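Local coordinates for protein ribose-5-phosphate isomerase RpiB (Thermotoga maritima, PDB 1O1X) that probably catalyses the interconversion of ribose 5-phosphate and ribulose 5-phosphate, at residues Val62-Ile65 against Glu69-Phe72; His110-Ile115 against Thr138-Gly143. All coordinates share one frame; numbering follows the deposited sequence.

Contact 1 of 2, residues Val62-Ile65 against Glu69-Phe72; sequences VQSI and EADF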
ATOM      1  N   VAL A  62      22.212 -14.560  -0.651  1.00 12.73           N
ATOM      2  CA  VAL A  62      21.842 -15.921  -0.992  1.00 12.63           C
ATOM      3  C   VAL A  62      22.897 -16.906  -0.561  1.00 13.31           C
ATOM      4  O   VAL A  62      22.574 -17.940   0.045  1.00 12.97           O
ATOM      5  CB  VAL A  62      21.541 -16.061  -2.468  1.00 12.00           C
ATOM      6  CG1 VAL A  62      21.533 -17.513  -2.896  1.00 14.18           C
ATOM      7  CG2 VAL A  62      20.178 -15.350  -2.802  1.00 13.27           C
ATOM      8  N   GLN A  63      24.142 -16.631  -0.885  1.00 12.66           N
ATOM      9  CA  GLN A  63      25.203 -17.564  -0.556  1.00 14.59           C
ATOM     10  C   GLN A  63      25.281 -17.747   0.975  1.00 14.33           C
ATOM     11  O   GLN A  63      25.497 -18.827   1.487  1.00 12.44           O
ATOM     12  CB  GLN A  63      26.520 -17.037  -1.133  1.00 15.08           C
ATOM     13  CG  GLN A  63      27.794 -17.617  -0.542  0.65 18.69           C
ATOM     14  CD  GLN A  63      27.954 -19.061  -0.860  0.65 23.64           C
ATOM     15  OE1 GLN A  63      27.440 -19.540  -1.888  0.65 24.80           O
ATOM     16  NE2 GLN A  63      28.661 -19.784   0.017  0.65 25.97           N
ATOM     17  N   SER A  64      25.104 -16.658   1.687  1.00 15.07           N
ATOM     18  CA  SER A  64      25.166 -16.683   3.130  1.00 15.85           C
ATOM     19  C   SER A  64      24.013 -17.523   3.745  1.00 15.45           C
ATOM     20  O   SER A  64      24.228 -18.304   4.682  1.00 15.59           O
ATOM     21  CB  SER A  64      25.220 -15.245   3.640  1.00 15.77           C
ATOM     22  OG  SER A  64      25.375 -15.269   5.026  1.00 22.05           O
ATOM     23  N   ILE A  65      22.812 -17.426   3.172  1.00 15.28           N
ATOM     24  CA  ILE A  65      21.678 -18.226   3.620  1.00 14.25           C
ATOM     25  C   ILE A  65      21.873 -19.705   3.264  1.00 14.81           C
ATOM     26  O   ILE A  65      21.695 -20.590   4.114  1.00 13.58           O
ATOM     27  CB  ILE A  65      20.369 -17.702   3.017  1.00 15.02           C
ATOM     28  CG1 ILE A  65      20.004 -16.309   3.541  1.00 16.14           C
ATOM     29  CG2 ILE A  65      19.231 -18.674   3.237  1.00 15.29           C
ATOM     30  CD1 ILE A  65      19.953 -16.179   5.069  1.00 19.21           C
ATOM     31  N   GLU A  69      25.247 -19.558   7.025  1.00 16.74           N
ATOM     32  CA  GLU A  69      26.031 -18.557   7.716  1.00 17.46           C
ATOM     33  C   GLU A  69      25.170 -17.428   8.285  1.00 16.63           C
ATOM     34  O   GLU A  69      25.637 -16.629   9.053  1.00 17.95           O
ATOM     35  CB  GLU A  69      27.122 -18.008   6.791  1.00 17.81           C
ATOM     36  CG  GLU A  69      28.281 -18.998   6.583  1.00 22.57           C
ATOM     37  CD  GLU A  69      29.003 -19.329   7.904  1.00 27.86           C
ATOM     38  OE1 GLU A  69      29.317 -18.395   8.651  1.00 31.48           O
ATOM     39  OE2 GLU A  69      29.198 -20.506   8.246  1.00 33.44           O
ATOM     40  N   ALA A  70      23.922 -17.331   7.870  1.00 14.76           N
ATOM     41  CA  ALA A  70      22.977 -16.388   8.466  1.00 13.85           C
ATOM     42  C   ALA A  70      21.640 -17.095   8.532  1.00 13.23           C
ATOM     43  O   ALA A  70      21.374 -18.044   7.794  1.00 13.63           O
ATOM     44  CB  ALA A  70      22.885 -15.101   7.637  1.00 14.01           C
ATOM     45  N   ASP A  71      20.807 -16.634   9.428  1.00 12.66           N
ATOM     46  CA  ASP A  71      19.474 -17.193   9.620  1.00 13.13           C
ATOM     47  C   ASP A  71      18.436 -16.589   8.661  1.00 13.15           C
ATOM     48  O   ASP A  71      17.580 -17.302   8.143  1.00 12.95           O
ATOM     49  CB  ASP A  71      19.063 -16.921  11.055  1.00 12.09           C
ATOM     50  CG  ASP A  71      20.013 -17.553  12.039  1.00 13.77           C
ATOM     51  OD1 ASP A  71      20.242 -18.788  11.994  1.00 11.14           O
ATOM     52  OD2 ASP A  71      20.584 -16.886  12.879  1.00 12.25           O
ATOM     53  N   PHE A  72      18.496 -15.262   8.477  1.00 12.05           N
ATOM     54  CA  PHE A  72      17.614 -14.540   7.559  1.00 12.89           C
ATOM     55  C   PHE A  72      18.416 -13.550   6.729  1.00 12.84           C
ATOM     56  O   PHE A  72      19.416 -12.983   7.203  1.00 12.71           O
ATOM     57  CB  PHE A  72      16.519 -13.744   8.291  1.00 13.42           C
ATOM     58  CG  PHE A  72      15.541 -14.592   9.017  1.00 15.39           C
ATOM     59  CD1 PHE A  72      14.580 -15.307   8.333  1.00 16.98           C
ATOM     60  CD2 PHE A  72      15.582 -14.679  10.414  1.00 17.80           C
ATOM     61  CE1 PHE A  72      13.664 -16.074   9.018  1.00 18.97           C
ATOM     62  CE2 PHE A  72      14.673 -15.456  11.106  1.00 19.54           C
ATOM     63  CZ  PHE A  72      13.724 -16.159  10.408  1.00 21.10           C
TER
HETATM   64  O   HOH W   1      20.453 -20.231   6.646  1.00 21.39           O

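Contact 2 of 2, residues His110-Ile115 against Thr138-Gly143; sequences HNNANI and TPFDGG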
ATOM      1  N   HIS A 110       3.198 -18.749   6.169  1.00 10.95           N
ATOM      2  CA  HIS A 110       2.812 -19.582   5.037  1.00 11.07           C
ATOM      3  C   HIS A 110       3.939 -19.978   4.102  1.00 11.39           C
ATOM      4  O   HIS A 110       3.940 -21.089   3.579  1.00 12.80           O
ATOM      5  CB  HIS A 110       1.686 -18.885   4.257  1.00 10.61           C
ATOM      6  CG  HIS A 110       0.431 -18.706   5.045  1.00 10.90           C
ATOM      7  ND1 HIS A 110      -0.740 -18.252   4.479  1.00 13.41           N
ATOM      8  CD2 HIS A 110       0.142 -18.981   6.342  1.00 12.54           C
ATOM      9  CE1 HIS A 110      -1.689 -18.234   5.400  1.00 13.97           C
ATOM     10  NE2 HIS A 110      -1.177 -18.665   6.540  1.00 11.33           N
ATOM     11  N   ASN A 111       4.894 -19.085   3.858  1.00 11.99           N
ATOM     12  CA  ASN A 111       5.934 -19.360   2.869  1.00 12.22           C
ATOM     13  C   ASN A 111       7.291 -19.728   3.483  1.00 11.77           C
ATOM     14  O   ASN A 111       8.244 -19.962   2.741  1.00 11.47           O
ATOM     15  CB  ASN A 111       6.097 -18.185   1.891  1.00 11.23           C
ATOM     16  CG  ASN A 111       4.781 -17.731   1.274  1.00 14.83           C
ATOM     17  OD1 ASN A 111       4.245 -18.353   0.329  1.00 16.20           O
ATOM     18  ND2 ASN A 111       4.261 -16.655   1.782  1.00  9.30           N
ATOM     19  N   ASN A 112       7.368 -19.740   4.825  1.00 12.06           N
ATOM     20  CA  ASN A 112       8.625 -19.969   5.566  1.00 10.96           C
ATOM     21  C   ASN A 112       9.753 -19.160   4.926  1.00 11.01           C
ATOM     22  O   ASN A 112      10.851 -19.652   4.690  1.00 11.04           O
ATOM     23  CB  ASN A 112       8.998 -21.471   5.584  1.00 11.65           C
ATOM     24  CG  ASN A 112      10.030 -21.805   6.636  1.00 13.49           C
ATOM     25  OD1 ASN A 112      10.264 -20.986   7.536  1.00 13.76           O
ATOM     26  ND2 ASN A 112      10.644 -23.007   6.556  1.00 10.05           N
ATOM     27  N   ALA A 113       9.487 -17.888   4.663  1.00 11.04           N
ATOM     28  CA  ALA A 113      10.420 -17.063   3.934  1.00 11.09           C
ATOM     29  C   ALA A 113      11.717 -16.918   4.708  1.00 10.97           C
ATOM     30  O   ALA A 113      11.722 -16.755   5.941  1.00 11.73           O
ATOM     31  CB  ALA A 113       9.806 -15.745   3.648  1.00 10.97           C
ATOM     32  N   ASN A 114      12.833 -16.956   3.984  1.00 11.96           N
ATOM     33  CA  ASN A 114      14.137 -16.798   4.624  1.00 11.39           C
ATOM     34  C   ASN A 114      14.868 -15.526   4.202  1.00 11.90           C
ATOM     35  O   ASN A 114      15.873 -15.176   4.775  1.00 10.96           O
ATOM     36  CB  ASN A 114      14.982 -18.073   4.495  1.00 12.32           C
ATOM     37  CG  ASN A 114      15.137 -18.572   3.065  1.00 12.04           C
ATOM     38  OD1 ASN A 114      14.931 -17.836   2.111  1.00  9.55           O
ATOM     39  ND2 ASN A 114      15.584 -19.819   2.930  1.00 11.03           N
ATOM     40  N   ILE A 115      14.298 -14.806   3.247  1.00 11.62           N
ATOM     41  CA  ILE A 115      14.766 -13.478   2.873  1.00 11.25           C
ATOM     42  C   ILE A 115      13.602 -12.522   2.778  1.00 11.26           C
ATOM     43  O   ILE A 115      12.595 -12.808   2.135  1.00 11.89           O
ATOM     44  CB  ILE A 115      15.580 -13.459   1.528  1.00 10.94           C
ATOM     45  CG1 ILE A 115      16.847 -14.314   1.630  1.00 11.24           C
ATOM     46  CG2 ILE A 115      15.939 -12.038   1.151  1.00 11.50           C
ATOM     47  CD1 ILE A 115      17.744 -14.242   0.418  1.00 12.32           C
ATOM     48  N   THR A 138       8.008 -14.029  13.586  1.00 14.45           N
ATOM     49  CA  THR A 138       6.897 -14.907  13.217  1.00 12.58           C
ATOM     50  C   THR A 138       7.400 -16.309  12.854  1.00 12.55           C
ATOM     51  O   THR A 138       8.251 -16.464  11.961  1.00 12.01           O
ATOM     52  CB  THR A 138       6.159 -14.328  12.002  1.00 12.89           C
ATOM     53  OG1 THR A 138       5.641 -13.031  12.324  1.00 11.60           O
ATOM     54  CG2 THR A 138       4.919 -15.181  11.603  1.00 12.21           C
ATOM     55  N   PRO A 139       6.852 -17.327  13.500  1.00 12.33           N
ATOM     56  CA  PRO A 139       7.197 -18.704  13.154  1.00 12.62           C
ATOM     57  C   PRO A 139       6.473 -19.206  11.892  1.00 12.16           C
ATOM     58  O   PRO A 139       5.422 -18.679  11.486  1.00 11.22           O
ATOM     59  CB  PRO A 139       6.766 -19.480  14.389  1.00 13.36           C
ATOM     60  CG  PRO A 139       5.609 -18.696  14.980  1.00 14.36           C
ATOM     61  CD  PRO A 139       5.850 -17.261  14.585  1.00 12.24           C
ATOM     62  N   PHE A 140       7.058 -20.215  11.265  1.00 12.25           N
ATOM     63  CA  PHE A 140       6.406 -20.962  10.206  1.00 12.61           C
ATOM     64  C   PHE A 140       5.324 -21.874  10.772  1.00 13.84           C
ATOM     65  O   PHE A 140       5.529 -22.538  11.805  1.00 14.16           O
ATOM     66  CB  PHE A 140       7.474 -21.726   9.405  1.00 12.89           C
ATOM     67  CG  PHE A 140       6.931 -22.587   8.277  1.00 10.97           C
ATOM     68  CD1 PHE A 140       6.010 -22.084   7.363  1.00 12.18           C
ATOM     69  CD2 PHE A 140       7.413 -23.889   8.111  1.00 13.12           C
ATOM     70  CE1 PHE A 140       5.563 -22.872   6.314  1.00 12.66           C
ATOM     71  CE2 PHE A 140       6.990 -24.671   7.090  1.00 11.22           C
ATOM     72  CZ  PHE A 140       6.053 -24.177   6.187  1.00 13.22           C
ATOM     73  N   ASP A 141       4.145 -21.874  10.135  1.00 13.23           N
ATOM     74  CA  ASP A 141       3.028 -22.691  10.585  1.00 13.99           C
ATOM     75  C   ASP A 141       3.165 -24.163  10.197  1.00 13.64           C
ATOM     76  O   ASP A 141       2.527 -24.999  10.795  1.00 14.13           O
ATOM     77  CB  ASP A 141       1.699 -22.210  10.010  1.00 13.68           C
ATOM     78  CG  ASP A 141       1.209 -20.915  10.618  1.00 15.80           C
ATOM     79  OD1 ASP A 141       1.727 -20.497  11.689  1.00 15.17           O
ATOM     80  OD2 ASP A 141       0.254 -20.294  10.079  1.00 16.99           O
ATOM     81  N   GLY A 142       3.956 -24.485   9.190  1.00 13.50           N
ATOM     82  CA  GLY A 142       4.008 -25.867   8.723  1.00 14.01           C
ATOM     83  C   GLY A 142       2.699 -26.264   8.061  1.00 13.71           C
ATOM     84  O   GLY A 142       2.224 -25.610   7.148  1.00 13.80           O
ATOM     85  N   GLY A 143       2.097 -27.354   8.519  1.00 12.92           N
ATOM     86  CA  GLY A 143       0.827 -27.771   7.986  1.00 12.01           C
ATOM     87  C   GLY A 143       0.848 -28.015   6.495  1.00 12.10           C
ATOM     88  O   GLY A 143       1.807 -28.568   5.941  1.00 11.92           O
TER

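Contact 1 of 2, residues Val62-Ile65 against Glu69-Phe72
Ser64 O, in the last turn of helix 54-66, accepts the backbone N-H of Glu69 at 2.8 Å between O and N, and the chain then becomes extended at Ala70 and, after Asp71, enters strand 72-75. The donor lies nearly in line with the carbonyl, at a C=O...N angle of 164°. Ala70 N adds a weak second bond to the same oxygen, and the hydroxyl of Ser67, in the intervening turn, supplies another. A water bridges the next carbonyl, Ile65 O, to Ala70 O, donating to both, with 2.6 Å between the water oxygen and Ala70 O.

Next to these bonds two small side chains, Ser64 and Ala70, meet. Ser64 OG stands anti to the backbone N (chi1 -176°), which sets it against Ala70 CB at 3.6 Å and beside Glu69 CB. Both also pack on Ala16 of strand 14-18, a close approach of helix, turn and sheet that short side chains suit. This is the helix-to-strand turn of a beta-alpha-beta unit in a Rossmann-like parallel sheet: helix 54-66 ends here, and Phe72 starts the strand bonded to 14-18.

Ile65 reaches across with its longer branch. Its CB is directed away from the turn, but bends at chi1 and chi2, both near -60°, bring CD1 back to 3.5 Å from Phe72 C and 4.0 Å from Ala70 CB. The exposed Glu69 touches Ser64 through its CB, while its bent chain leads the carboxylate away.

Contact 2 of 2, residues His110-Ile115 against Thr138-Gly143
Asn112 lays its side-chain amide flat on the ring of Phe140, the two planes only 4° apart, so that a polar group and an aromatic one stack without a hydrogen bond between them. Asn112 CB sits over the ring centre, 3.5 Å from the centroid, in a CH-pi contact. From there the amide extends across the Phe140 CG and CD2 side, with OD1 3.4 Å from Phe140 CB and ND2 3.7 Å from CD2. Phe140 CG is anti to its backbone N (chi1 179°), which swings the ring out toward Asn112; Gly142 N covers the opposite face. Arg108 NH1 holds Asn112 OD1 by a hydrogen bond and thereby helps fix the amide's rotation.

Asn112 follows helix 101-109 with positive phi, a conformation asparagine tolerates well, and here the chain turns toward strand 115-117 of the parallel sheet. The partner loop joins helix 125-137 to the C-terminal helix 145-152, on which Phe140 also packs.

His110, the predicted proton donor, offers its carbonyl oxygen to the edge of the Phe140 ring, 3.6 Å from CE1. The imidazole stacks on His145. Asp141 OD2 lies in the imidazole plane at its edge, 4.0 Å from His110 CD2, with the carboxylate turned 59° from the ring.

How the contacts relate
Along the chain the contacts come in series: contact 1 closes before contact 2 opens, and their centres lie 16 Å apart. They meet where the parallel neighbours 72-75 and 115-117 begin, and where helix 54-66 packs on segment 110-115. Atoms of the two touch directly: the Phe72 ring packs on the backbone carbonyl oxygens of Ala113 and Asn114, Ile65 on the Asn114 amide, and Val62 on Ile115. Contact 1 is the turn from helix 54-66 into strand 72-75, the middle strand of the five, while contact 2 ties the loop holding His110, the predicted proton donor, and Asn111, predicted to bind the substrate, to the loop preceding helix 145-152, which carries the predicted substrate-binding Arg148.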